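Exoribonuclease II, mitochondrial (Candida glabrata, PDB 6F3H) degrades RNA exonucleolytically in the 3' to 5' direction, as the nuclease component of the mitochondrial degradosome mtEXO. Local coordinates at residues E260-L265 / N310-T315; V570-G575 / H685-N690; A646-L651 / S671-S676. The protein carries 1 engineered substitution. One frame throughout, in Å; residues are numbered along the deposited sequence.

Contact 1 (E260-L265 / N310-T315)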
loop_
_atom_site.group_PDB
_atom_site.type_symbol
_atom_site.label_atom_id
_atom_site.label_comp_id
_atom_site.label_asym_id
_atom_site.label_seq_id
_atom_site.Cartn_x
_atom_site.Cartn_y
_atom_site.Cartn_z
ATOM N N GLU A 260 17.006 -5.637 28.638
ATOM C CA GLU A 260 16.750 -5.722 30.074
ATOM C C GLU A 260 15.638 -6.704 30.388
ATOM O O GLU A 260 15.696 -7.425 31.396
ATOM C CB GLU A 260 16.407 -4.347 30.633
ATOM C CG GLU A 260 17.382 -3.271 30.205
ATOM C CD GLU A 260 17.049 -1.899 30.789
ATOM O OE1 GLU A 260 17.986 -1.163 31.181
ATOM O OE2 GLU A 260 15.852 -1.552 30.859
ATOM N N VAL A 261 14.643 -6.767 29.513
ATOM C CA VAL A 261 13.532 -7.696 29.669
ATOM C C VAL A 261 14.028 -9.130 29.684
ATOM O O VAL A 261 13.686 -9.918 30.576
ATOM C CB VAL A 261 12.530 -7.471 28.534
ATOM C CG1 VAL A 261 11.500 -8.558 28.545
ATOM C CG2 VAL A 261 11.921 -6.086 28.661
ATOM N N ILE A 262 14.835 -9.483 28.683
ATOM C CA ILE A 262 15.386 -10.831 28.579
ATOM C C ILE A 262 16.176 -11.154 29.822
ATOM O O ILE A 262 16.049 -12.233 30.405
ATOM C CB ILE A 262 16.255 -10.965 27.318
ATOM C CG1 ILE A 262 15.357 -11.143 26.095
ATOM C CG2 ILE A 262 17.275 -12.086 27.483
ATOM C CD1 ILE A 262 15.972 -10.647 24.808
ATOM N N THR A 263 17.010 -10.218 30.241
ATOM C CA THR A 263 17.815 -10.453 31.422
ATOM C C THR A 263 16.946 -10.710 32.637
ATOM O O THR A 263 17.130 -11.705 33.343
ATOM C CB THR A 263 18.694 -9.246 31.665
ATOM O OG1 THR A 263 19.402 -8.935 30.459
ATOM C CG2 THR A 263 19.657 -9.547 32.756
ATOM N N ARG A 264 15.938 -9.868 32.857
ATOM C CA ARG A 264 15.199 -10.031 34.094
ATOM C C ARG A 264 14.385 -11.320 34.091
ATOM O O ARG A 264 14.095 -11.875 35.156
ATOM C CB ARG A 264 14.345 -8.781 34.368
ATOM C CG ARG A 264 13.449 -8.933 35.573
ATOM C CD ARG A 264 13.137 -7.613 36.243
ATOM N NE ARG A 264 12.872 -7.857 37.668
ATOM C CZ ARG A 264 11.709 -8.286 38.153
ATOM N NH1 ARG A 264 11.557 -8.495 39.467
ATOM N NH2 ARG A 264 10.687 -8.499 37.330
ATOM N N LEU A 265 14.074 -11.846 32.921
ATOM C CA LEU A 265 13.242 -13.029 32.845
ATOM C C LEU A 265 14.001 -14.347 32.923
ATOM O O LEU A 265 13.390 -15.363 33.266
ATOM C CB LEU A 265 12.453 -12.989 31.552
ATOM C CG LEU A 265 11.276 -12.036 31.565
ATOM C CD1 LEU A 265 10.481 -12.352 30.364
ATOM C CD2 LEU A 265 10.426 -12.213 32.809
ATOM N N ASN A 310 12.289 -11.454 16.362
ATOM C CA ASN A 310 13.365 -11.665 17.335
ATOM C C ASN A 310 13.165 -13.041 17.967
ATOM O O ASN A 310 12.191 -13.270 18.694
ATOM C CB ASN A 310 13.392 -10.566 18.394
ATOM C CG ASN A 310 14.517 -10.745 19.383
ATOM O OD1 ASN A 310 14.594 -11.754 20.080
ATOM N ND2 ASN A 310 15.363 -9.736 19.504
ATOM N N ALA A 311 14.099 -13.950 17.708
ATOM C CA ALA A 311 13.865 -15.353 18.009
ATOM C C ALA A 311 14.084 -15.670 19.481
ATOM O O ALA A 311 13.498 -16.625 20.011
ATOM C CB ALA A 311 14.764 -16.206 17.135
ATOM N N VAL A 312 14.966 -14.923 20.132
ATOM C CA VAL A 312 15.086 -15.019 21.573
ATOM C C VAL A 312 13.746 -14.768 22.220
ATOM O O VAL A 312 13.271 -15.548 23.052
ATOM C CB VAL A 312 16.112 -13.999 22.071
ATOM C CG1 VAL A 312 16.086 -13.932 23.568
ATOM C CG2 VAL A 312 17.459 -14.349 21.553
ATOM N N LEU A 313 13.119 -13.666 21.835
ATOM C CA LEU A 313 11.852 -13.303 22.429
ATOM C C LEU A 313 10.804 -14.353 22.152
ATOM O O LEU A 313 9.972 -14.644 23.014
ATOM C CB LEU A 313 11.411 -11.949 21.892
ATOM C CG LEU A 313 12.406 -10.841 22.214
ATOM C CD1 LEU A 313 12.020 -9.570 21.577
ATOM C CD2 LEU A 313 12.527 -10.653 23.670
ATOM N N THR A 314 10.865 -14.981 20.989
ATOM C CA THR A 314 9.921 -16.050 20.728
ATOM C C THR A 314 10.164 -17.215 21.671
ATOM O O THR A 314 9.223 -17.835 22.176
ATOM C CB THR A 314 10.038 -16.511 19.290
ATOM O OG1 THR A 314 9.989 -15.369 18.428
ATOM C CG2 THR A 314 8.883 -17.417 18.980
ATOM N N THR A 315 11.428 -17.522 21.941
ATOM C CA THR A 315 11.709 -18.609 22.864
ATOM C C THR A 315 11.227 -18.261 24.256
ATOM O O THR A 315 10.584 -19.075 24.920
ATOM C CB THR A 315 13.196 -18.921 22.874
ATOM O OG1 THR A 315 13.532 -19.666 21.698
ATOM C CG2 THR A 315 13.515 -19.745 24.074
#

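Contact 2 (V570-G575 / H685-N690). With nucleotides of chain C.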
loop_
_atom_site.group_PDB
_atom_site.type_symbol
_atom_site.label_atom_id
_atom_site.label_comp_id
_atom_site.label_asym_id
_atom_site.label_seq_id
_atom_site.Cartn_x
_atom_site.Cartn_y
_atom_site.Cartn_z
ATOM N N VAL A 570 -8.598 -2.735 -19.290
ATOM C CA VAL A 570 -8.945 -4.006 -18.686
ATOM C C VAL A 570 -9.777 -3.734 -17.446
ATOM O O VAL A 570 -9.271 -3.227 -16.430
ATOM C CB VAL A 570 -7.702 -4.805 -18.326
ATOM C CG1 VAL A 570 -8.129 -6.070 -17.623
ATOM C CG2 VAL A 570 -6.848 -5.041 -19.564
ATOM N N VAL A 571 -11.033 -4.130 -17.503
ATOM C CA VAL A 571 -12.007 -3.756 -16.498
ATOM C C VAL A 571 -12.678 -5.004 -15.944
ATOM O O VAL A 571 -13.003 -5.934 -16.692
ATOM C CB VAL A 571 -13.034 -2.783 -17.097
ATOM C CG1 VAL A 571 -13.787 -2.119 -15.972
ATOM C CG2 VAL A 571 -12.322 -1.741 -17.991
ATOM N N PHE A 572 -12.885 -5.029 -14.635
ATOM C CA PHE A 572 -13.291 -6.276 -14.020
ATOM C C PHE A 572 -14.791 -6.415 -13.883
ATOM O O PHE A 572 -15.509 -5.458 -13.588
ATOM C CB PHE A 572 -12.685 -6.454 -12.637
ATOM C CG PHE A 572 -11.221 -6.723 -12.654
ATOM C CD1 PHE A 572 -10.567 -6.967 -13.840
ATOM C CD2 PHE A 572 -10.512 -6.787 -11.475
ATOM C CE1 PHE A 572 -9.235 -7.221 -13.848
ATOM C CE2 PHE A 572 -9.175 -7.066 -11.477
ATOM C CZ PHE A 572 -8.537 -7.276 -12.664
ATOM N N GLY A 573 -15.223 -7.666 -13.996
ATOM C CA GLY A 573 -16.568 -8.145 -13.789
ATOM C C GLY A 573 -17.052 -8.235 -12.359
ATOM O O GLY A 573 -16.740 -7.377 -11.523
ATOM N N ASP A 574 -17.834 -9.288 -12.097
ATOM C CA ASP A 574 -18.551 -9.542 -10.855
ATOM C C ASP A 574 -17.788 -10.422 -9.874
ATOM O O ASP A 574 -16.939 -11.238 -10.243
ATOM C CB ASP A 574 -19.856 -10.290 -11.138
ATOM C CG ASP A 574 -20.887 -9.449 -11.783
ATOM O OD1 ASP A 574 -20.850 -8.220 -11.583
ATOM O OD2 ASP A 574 -21.733 -10.036 -12.490
ATOM N N GLY A 575 -18.190 -10.308 -8.610
ATOM C CA GLY A 575 -17.682 -11.129 -7.543
ATOM C C GLY A 575 -16.398 -10.646 -6.927
ATOM O O GLY A 575 -15.980 -11.205 -5.915
ATOM N N HIS A 685 -0.113 3.217 -17.750
ATOM C CA HIS A 685 -0.903 2.426 -16.817
ATOM C C HIS A 685 -1.729 1.536 -17.722
ATOM O O HIS A 685 -2.791 1.920 -18.207
ATOM C CB HIS A 685 -1.749 3.293 -15.897
ATOM C CG HIS A 685 -2.387 2.527 -14.779
ATOM N ND1 HIS A 685 -3.076 1.352 -14.989
ATOM C CD2 HIS A 685 -2.410 2.742 -13.444
ATOM C CE1 HIS A 685 -3.515 0.883 -13.838
ATOM N NE2 HIS A 685 -3.122 1.707 -12.883
ATOM N N LYS A 686 -1.174 0.367 -18.016
ATOM C CA LYS A 686 -1.661 -0.498 -19.081
ATOM C C LYS A 686 -2.994 -1.158 -18.779
ATOM O O LYS A 686 -3.449 -1.913 -19.644
ATOM C CB LYS A 686 -0.598 -1.529 -19.374
ATOM C CG LYS A 686 0.635 -0.868 -19.940
ATOM C CD LYS A 686 1.546 -1.906 -20.503
ATOM C CE LYS A 686 2.902 -1.324 -20.794
ATOM N NZ LYS A 686 3.853 -2.406 -21.162
HETATM N N MSE A 687 -3.625 -0.886 -17.634
HETATM C CA MSE A 687 -5.000 -1.360 -17.319
HETATM C C MSE A 687 -6.075 -0.387 -17.679
HETATM O O MSE A 687 -7.132 -0.739 -18.183
HETATM C CB MSE A 687 -5.184 -1.640 -15.825
HETATM C CG MSE A 687 -4.132 -2.496 -15.231
HETATM SE SE MSE A 687 -4.250 -4.202 -16.134
HETATM C CE MSE A 687 -5.107 -5.336 -14.807
ATOM N N ILE A 688 -5.794 0.857 -17.324
ATOM C CA ILE A 688 -6.710 1.940 -17.601
ATOM C C ILE A 688 -6.764 2.203 -19.093
ATOM O O ILE A 688 -7.803 2.597 -19.635
ATOM C CB ILE A 688 -6.229 3.147 -16.790
ATOM C CG1 ILE A 688 -6.480 2.869 -15.318
ATOM C CG2 ILE A 688 -6.923 4.398 -17.227
ATOM C CD1 ILE A 688 -6.032 3.961 -14.437
ATOM N N GLY A 689 -5.660 1.967 -19.781
ATOM C CA GLY A 689 -5.616 2.176 -21.199
ATOM C C GLY A 689 -4.233 1.891 -21.715
ATOM O O GLY A 689 -3.587 0.925 -21.303
ATOM N N ASN A 690 -3.759 2.746 -22.602
ATOM C CA ASN A 690 -2.435 2.584 -23.175
ATOM C C ASN A 690 -1.648 3.854 -22.975
ATOM O O ASN A 690 -0.802 4.204 -23.791
ATOM C CB ASN A 690 -2.519 2.264 -24.659
ATOM C CG ASN A 690 -3.459 3.188 -25.380
ATOM O OD1 ASN A 690 -4.673 3.126 -25.196
ATOM N ND2 ASN A 690 -2.900 4.087 -26.180
ATOM P P G C 2 -3.238 -4.110 -7.505
ATOM O OP1 G C 2 -2.201 -3.040 -7.330
ATOM O OP2 G C 2 -4.246 -4.522 -6.485
ATOM O "O5'" G C 2 -4.122 -3.801 -8.780
ATOM C "C5'" G C 2 -3.524 -3.717 -10.057
ATOM C "C4'" G C 2 -4.496 -3.211 -11.086
ATOM O "O4'" G C 2 -5.499 -4.210 -11.366
ATOM C "C3'" G C 2 -5.294 -1.989 -10.698
ATOM O "O3'" G C 2 -4.534 -0.815 -10.859
ATOM C "C2'" G C 2 -6.496 -2.080 -11.623
ATOM O "O2'" G C 2 -6.182 -1.623 -12.924
ATOM C "C1'" G C 2 -6.713 -3.586 -11.686
ATOM N N9 G C 2 -7.646 -4.004 -10.664
ATOM C C8 G C 2 -7.244 -4.623 -9.513
ATOM N N7 G C 2 -8.251 -4.892 -8.752
ATOM C C5 G C 2 -9.340 -4.410 -9.464
ATOM C C6 G C 2 -10.691 -4.434 -9.111
ATOM O O6 G C 2 -11.132 -4.908 -8.061
ATOM N N1 G C 2 -11.510 -3.848 -10.100
ATOM C C2 G C 2 -11.084 -3.295 -11.304
ATOM N N2 G C 2 -12.058 -2.784 -12.114
ATOM N N3 G C 2 -9.782 -3.272 -11.641
ATOM C C4 G C 2 -9.001 -3.844 -10.672
ATOM P P A C 3 -4.831 0.439 -9.939
ATOM O OP1 A C 3 -3.875 1.535 -10.247
ATOM O OP2 A C 3 -4.933 -0.065 -8.570
ATOM O "O5'" A C 3 -6.307 0.846 -10.380
ATOM C "C5'" A C 3 -6.561 1.380 -11.667
ATOM C "C4'" A C 3 -8.009 1.772 -11.840
ATOM O "O4'" A C 3 -8.842 0.585 -11.871
ATOM C "C3'" A C 3 -8.607 2.632 -10.732
ATOM O "O3'" A C 3 -8.294 4.003 -10.875
ATOM C "C2'" A C 3 -10.090 2.313 -10.829
ATOM O "O2'" A C 3 -10.705 3.002 -11.893
ATOM C "C1'" A C 3 -10.044 0.830 -11.184
ATOM N N9 A C 3 -9.975 0.062 -9.953
ATOM C C8 A C 3 -8.868 -0.339 -9.266
ATOM N N7 A C 3 -9.159 -0.976 -8.172
ATOM C C5 A C 3 -10.532 -0.952 -8.165
ATOM C C6 A C 3 -11.443 -1.463 -7.268
ATOM N N6 A C 3 -11.075 -2.119 -6.171
ATOM N N1 A C 3 -12.749 -1.261 -7.558
ATOM C C2 A C 3 -13.095 -0.596 -8.680
ATOM N N3 A C 3 -12.317 -0.064 -9.609
ATOM C C4 A C 3 -11.053 -0.294 -9.252
#

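Contact 3 (A646-L651 / S671-S676). With nucleotides of chain C.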
loop_
_atom_site.group_PDB
_atom_site.type_symbol
_atom_site.label_atom_id
_atom_site.label_comp_id
_atom_site.label_asym_id
_atom_site.label_seq_id
_atom_site.Cartn_x
_atom_site.Cartn_y
_atom_site.Cartn_z
ATOM N N ALA A 646 -1.201 -16.461 -24.092
ATOM C CA ALA A 646 -2.428 -16.760 -24.824
ATOM C C ALA A 646 -3.605 -17.004 -23.884
ATOM O O ALA A 646 -4.736 -16.614 -24.197
ATOM C CB ALA A 646 -2.193 -17.954 -25.752
ATOM N N GLN A 647 -3.365 -17.655 -22.740
ATOM C CA GLN A 647 -4.435 -17.800 -21.768
ATOM C C GLN A 647 -4.893 -16.437 -21.295
ATOM O O GLN A 647 -6.089 -16.202 -21.092
ATOM C CB GLN A 647 -3.952 -18.608 -20.569
ATOM C CG GLN A 647 -4.099 -20.101 -20.633
ATOM C CD GLN A 647 -3.019 -20.794 -19.778
ATOM O OE1 GLN A 647 -2.332 -20.126 -18.998
ATOM N NE2 GLN A 647 -2.968 -22.127 -19.819
ATOM N N PHE A 648 -3.948 -15.519 -21.160
ATOM C CA PHE A 648 -4.261 -14.160 -20.759
ATOM C C PHE A 648 -4.953 -13.394 -21.874
ATOM O O PHE A 648 -6.014 -12.793 -21.665
ATOM C CB PHE A 648 -2.955 -13.471 -20.378
ATOM C CG PHE A 648 -3.114 -12.113 -19.828
ATOM C CD1 PHE A 648 -3.636 -11.922 -18.567
ATOM C CD2 PHE A 648 -2.746 -11.010 -20.569
ATOM C CE1 PHE A 648 -3.778 -10.653 -18.053
ATOM C CE2 PHE A 648 -2.891 -9.738 -20.058
ATOM C CZ PHE A 648 -3.405 -9.561 -18.799
ATOM N N GLU A 649 -4.385 -13.448 -23.082
ATOM C CA GLU A 649 -4.953 -12.713 -24.205
ATOM C C GLU A 649 -6.336 -13.225 -24.543
ATOM O O GLU A 649 -7.196 -12.448 -24.974
ATOM C CB GLU A 649 -4.049 -12.781 -25.439
ATOM C CG GLU A 649 -3.407 -11.433 -25.841
ATOM C CD GLU A 649 -4.390 -10.235 -26.007
ATOM O OE1 GLU A 649 -5.636 -10.399 -26.017
ATOM O OE2 GLU A 649 -3.893 -9.093 -26.136
ATOM N N LEU A 650 -6.580 -14.515 -24.334
ATOM C CA LEU A 650 -7.905 -15.024 -24.635
ATOM C C LEU A 650 -8.943 -14.353 -23.758
ATOM O O LEU A 650 -10.079 -14.139 -24.182
ATOM C CB LEU A 650 -7.930 -16.537 -24.441
ATOM C CG LEU A 650 -9.265 -17.266 -24.560
ATOM C CD1 LEU A 650 -8.981 -18.715 -24.927
ATOM C CD2 LEU A 650 -10.077 -17.224 -23.275
ATOM N N LEU A 651 -8.573 -13.986 -22.546
ATOM C CA LEU A 651 -9.533 -13.300 -21.705
ATOM C C LEU A 651 -9.708 -11.835 -22.116
ATOM O O LEU A 651 -10.799 -11.271 -21.947
ATOM C CB LEU A 651 -9.092 -13.445 -20.261
ATOM C CG LEU A 651 -9.952 -12.683 -19.292
ATOM C CD1 LEU A 651 -10.334 -13.604 -18.164
ATOM C CD2 LEU A 651 -9.132 -11.533 -18.795
ATOM N N SER A 671 -2.897 -15.226 -11.429
ATOM C CA SER A 671 -1.524 -15.694 -11.401
ATOM C C SER A 671 -0.663 -15.021 -12.465
ATOM O O SER A 671 0.535 -15.333 -12.545
ATOM C CB SER A 671 -1.513 -17.213 -11.591
ATOM N N GLN A 672 -1.250 -14.119 -13.274
ATOM C CA GLN A 672 -0.549 -13.399 -14.337
ATOM C C GLN A 672 -0.665 -11.878 -14.234
ATOM O O GLN A 672 -0.422 -11.182 -15.224
ATOM C CB GLN A 672 -1.045 -13.854 -15.711
ATOM C CG GLN A 672 -1.583 -15.273 -15.720
ATOM C CD GLN A 672 -1.806 -15.791 -17.114
ATOM O OE1 GLN A 672 -1.400 -15.158 -18.084
ATOM N NE2 GLN A 672 -2.436 -16.957 -17.228
ATOM N N LEU A 673 -1.005 -11.337 -13.071
ATOM C CA LEU A 673 -1.130 -9.895 -12.945
ATOM C C LEU A 673 -0.068 -9.294 -12.048
ATOM O O LEU A 673 0.406 -9.930 -11.114
ATOM C CB LEU A 673 -2.473 -9.499 -12.376
ATOM C CG LEU A 673 -3.636 -10.056 -13.150
ATOM C CD1 LEU A 673 -4.868 -9.883 -12.279
ATOM C CD2 LEU A 673 -3.718 -9.297 -14.460
ATOM N N SER A 674 0.267 -8.045 -12.339
ATOM C CA SER A 674 1.173 -7.200 -11.577
ATOM C C SER A 674 0.366 -6.308 -10.620
ATOM O O SER A 674 -0.833 -6.529 -10.394
ATOM C CB SER A 674 2.013 -6.390 -12.578
ATOM O OG SER A 674 2.844 -5.422 -11.961
ATOM N N SER A 675 1.003 -5.263 -10.095
ATOM C CA SER A 675 0.320 -4.237 -9.331
ATOM C C SER A 675 0.802 -2.891 -9.838
ATOM O O SER A 675 1.798 -2.792 -10.564
ATOM C CB SER A 675 0.557 -4.373 -7.819
ATOM O OG SER A 675 1.675 -3.618 -7.373
ATOM N N SER A 676 0.068 -1.854 -9.468
ATOM C CA SER A 676 0.363 -0.521 -9.947
ATOM C C SER A 676 1.329 0.154 -8.986
ATOM O O SER A 676 1.406 -0.182 -7.802
ATOM C CB SER A 676 -0.931 0.283 -10.134
ATOM O OG SER A 676 -1.232 1.120 -9.027
ATOM P P A C 1 0.074 -8.953 -5.316
ATOM O OP1 A C 1 0.458 -7.940 -4.309
ATOM O OP2 A C 1 0.504 -8.797 -6.736
ATOM O "O5'" A C 1 -1.511 -8.958 -5.224
ATOM C "C5'" A C 1 -2.244 -7.812 -5.613
ATOM C "C4'" A C 1 -2.472 -7.799 -7.104
ATOM O "O4'" A C 1 -3.231 -8.979 -7.486
ATOM C "C3'" A C 1 -3.302 -6.635 -7.607
ATOM O "O3'" A C 1 -2.548 -5.485 -7.866
ATOM C "C2'" A C 1 -4.001 -7.203 -8.827
ATOM O "O2'" A C 1 -3.103 -7.261 -9.925
ATOM C "C1'" A C 1 -4.278 -8.621 -8.355
ATOM N N9 A C 1 -5.513 -8.705 -7.556
ATOM C C8 A C 1 -6.070 -7.758 -6.725
ATOM N N7 A C 1 -7.155 -8.158 -6.127
ATOM C C5 A C 1 -7.311 -9.458 -6.583
ATOM C C6 A C 1 -8.282 -10.429 -6.317
ATOM N N6 A C 1 -9.312 -10.211 -5.494
ATOM N N1 A C 1 -8.154 -11.629 -6.929
ATOM C C2 A C 1 -7.121 -11.833 -7.753
ATOM N N3 A C 1 -6.141 -10.999 -8.084
ATOM C C4 A C 1 -6.303 -9.817 -7.455
ATOM P P G C 2 -3.238 -4.110 -7.505
ATOM O OP1 G C 2 -2.201 -3.040 -7.330
ATOM O OP2 G C 2 -4.246 -4.522 -6.485
ATOM O "O5'" G C 2 -4.122 -3.801 -8.780
ATOM C "C5'" G C 2 -3.524 -3.717 -10.057
ATOM C "C4'" G C 2 -4.496 -3.211 -11.086
ATOM O "O4'" G C 2 -5.499 -4.210 -11.366
ATOM C "C3'" G C 2 -5.294 -1.989 -10.698
ATOM O "O3'" G C 2 -4.534 -0.815 -10.859
ATOM C "C2'" G C 2 -6.496 -2.080 -11.623
ATOM O "O2'" G C 2 -6.182 -1.623 -12.924
ATOM C "C1'" G C 2 -6.713 -3.586 -11.686
ATOM N N9 G C 2 -7.646 -4.004 -10.664
ATOM C C8 G C 2 -7.244 -4.623 -9.513
ATOM N N7 G C 2 -8.251 -4.892 -8.752
ATOM C C5 G C 2 -9.340 -4.410 -9.464
ATOM C C6 G C 2 -10.691 -4.434 -9.111
ATOM O O6 G C 2 -11.132 -4.908 -8.061
ATOM N N1 G C 2 -11.510 -3.848 -10.100
ATOM C C2 G C 2 -11.084 -3.295 -11.304
ATOM N N2 G C 2 -12.058 -2.784 -12.114
ATOM N N3 G C 2 -9.782 -3.272 -11.641
ATOM C C4 G C 2 -9.001 -3.844 -10.672
ATOM P P A C 3 -4.831 0.439 -9.939
ATOM O OP1 A C 3 -3.875 1.535 -10.247
ATOM O OP2 A C 3 -4.933 -0.065 -8.570
ATOM O "O5'" A C 3 -6.307 0.846 -10.380
ATOM C "C5'" A C 3 -6.561 1.380 -11.667
ATOM C "C4'" A C 3 -8.009 1.772 -11.840
ATOM O "O4'" A C 3 -8.842 0.585 -11.871
ATOM C "C3'" A C 3 -8.607 2.632 -10.732
ATOM O "O3'" A C 3 -8.294 4.003 -10.875
ATOM C "C2'" A C 3 -10.090 2.313 -10.829
ATOM O "O2'" A C 3 -10.705 3.002 -11.893
ATOM C "C1'" A C 3 -10.044 0.830 -11.184
ATOM N N9 A C 3 -9.975 0.062 -9.953
ATOM C C8 A C 3 -8.868 -0.339 -9.266
ATOM N N7 A C 3 -9.159 -0.976 -8.172
ATOM C C5 A C 3 -10.532 -0.952 -8.165
ATOM C C6 A C 3 -11.443 -1.463 -7.268
ATOM N N6 A C 3 -11.075 -2.119 -6.171
ATOM N N1 A C 3 -12.749 -1.261 -7.558
ATOM C C2 A C 3 -13.095 -0.596 -8.680
ATOM N N3 A C 3 -12.317 -0.064 -9.609
ATOM C C4 A C 3 -11.053 -0.294 -9.252
#

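Contact 1 (E260-L265 / N310-T315)
I262 meets V312 and L313 through methyl and methylene groups alone; the flat group within the two segments is the carboxamide of N310, whose OD1 is turned to the first turn of the second helix. This is helix-to-helix packing: one turn in helix 251-281 lies against the first turn of helix 311-322, and N310 is the N-cap of the latter. Its OD1 accepts from L313 N at 3.0 Å, nearly straight at the hydrogen (166°), with the donor tilted 24° from the amide plane. That bond takes up an N-H which, in the opening turn of a helix, has no earlier carbonyl to pair with. The backbone carbonyl of N310 is gripped twice, by T314 N and, from above its plane, by T314 OG1 at 3.1 Å.

I262 makes both close contacts across the interface. Its CG1 is anti to the carbonyl carbon (chi1 -79°), and the chain then carries CD1 out to the second helix, between two branches. CD1 lies 3.5 Å from V312 CG1 and 3.6 Å from L313 CD2, while CG1 touches the same two methyls a little further back. The isoleucine crosses both partner side chains at about a right angle. L313 contributes by its far end, and the buried leucine also rests on Y258, one turn before I262 in helix 251-281. V312, by contrast, lies at the exposed margin.

Helix 293-303 also borders the contact, with Y294 and I295 against L265 and Y302 against T314. The bound RNA is about 24 Å away at the nearest atoms, so this is plain packing of the helical region. The closest CA atoms across the two segments, those of I262 and L313, stand 7.5 Å apart.

Contact 2 (V570-G575 / H685-N690)
Where the RNB domain holds the RNA strand, probably in the channel known from its relatives, two loops come together at V570 and M687, and both touch the bound strand. V570 N donates to M687 O at 2.7 Å, in the plane of that carbonyl and almost straight at the hydrogen (165°). This single backbone bond ties the loop after helix 543-567 to the loop that leads to helix 703-716. M687, a selenomethionine, bends at chi2 and again at chi3, which curls its end back so that SE lies 4.1 Å from V570 CB and CE approaches F572 CZ obliquely.

F572 and M687 both meet guanosine G2 of chain C. The guanine lies over one face of the F572 ring, with its N3 3.6 Å above the ring plane and displaced toward the rim. M687 covers the sugar, its CB and CG beside the 2'-hydroxyl and its CE near O4'. One nucleotide on, H685 NE2 donates to OP1 of A3 of chain C at 2.7 Å, a nearly linear bond (171°) made at the imidazole edge. I688 CD1 sits 3.8 Å above the centre of one face of that imidazole, and it also touches the A3 ribose. The G2 base and ribose and the A3 phosphate are thus met by F572, M687 and H685, as expected of the single-strand RNA channel in RNase II-type exoribonucleases.

Contact 3 (A646-L651 / S671-S676)
The helical turn around F648 packs against the irregular chain at Q672 and L673, with the CA atoms of F648 and Q672 7.5 Å apart. Q672 reaches across with its chain extended beyond CG, and its amide passes beside F648 CB; the two side chains run past each other in opposite directions, with ring and amide planes 32° apart. The Q647 side chain crosses that of Q672 at about a right angle, and the two amide planes are 59° apart.

F648 has CG anti to the backbone N (chi1 -175°), which swings the ring toward L673. There L673 CD2 meets the ring at its edge, near its plane, 3.8 Å from CE1. L673 also faces the other way: its CB lies 3.4 Å from O2' of A1 of chain C, and CD1 is near the same ribose.

Beyond L673 the chain follows the RNA. The carbonyl of S674 lies by the 2'-hydroxyl of A1, although the modelled bond is too short to be trusted at this resolution. S676 reaches two successive phosphates, weakly through its N to OP1 of G2 of chain C at 3.3 Å, and through its OG, which donates to OP1 of A3 of chain C at 2.9 Å. S674 OG bonds to S675 O at 3.2 Å, in the carbonyl plane on a lone pair, and S674 N donates to Y635 OH.

The RNA-binding loop 671-676 thus bridges helix 663-670 and strand 677-679, and its beginning is backed by helix 642-657.

How the contacts relate
Contact 1 comes first along the chain and stands apart: its centre is 49 Å from that of contact 2 and 46 Å from that of contact 3. It joins helices 251-281 and 311-322. Contacts 2 and 3 both fall within the RNB domain, with centres 11 Å apart, and contact 3 is nested in the loop that contact 2 closes. They touch directly, H685 NE2 against S676 CB at 3.8 Å and M687 CE against L673 CD2 at 4.2 Å. Together they grip nucleotides A1 to A3 of chain C, whereas contact 1 packs peripheral helices well away from the RNA.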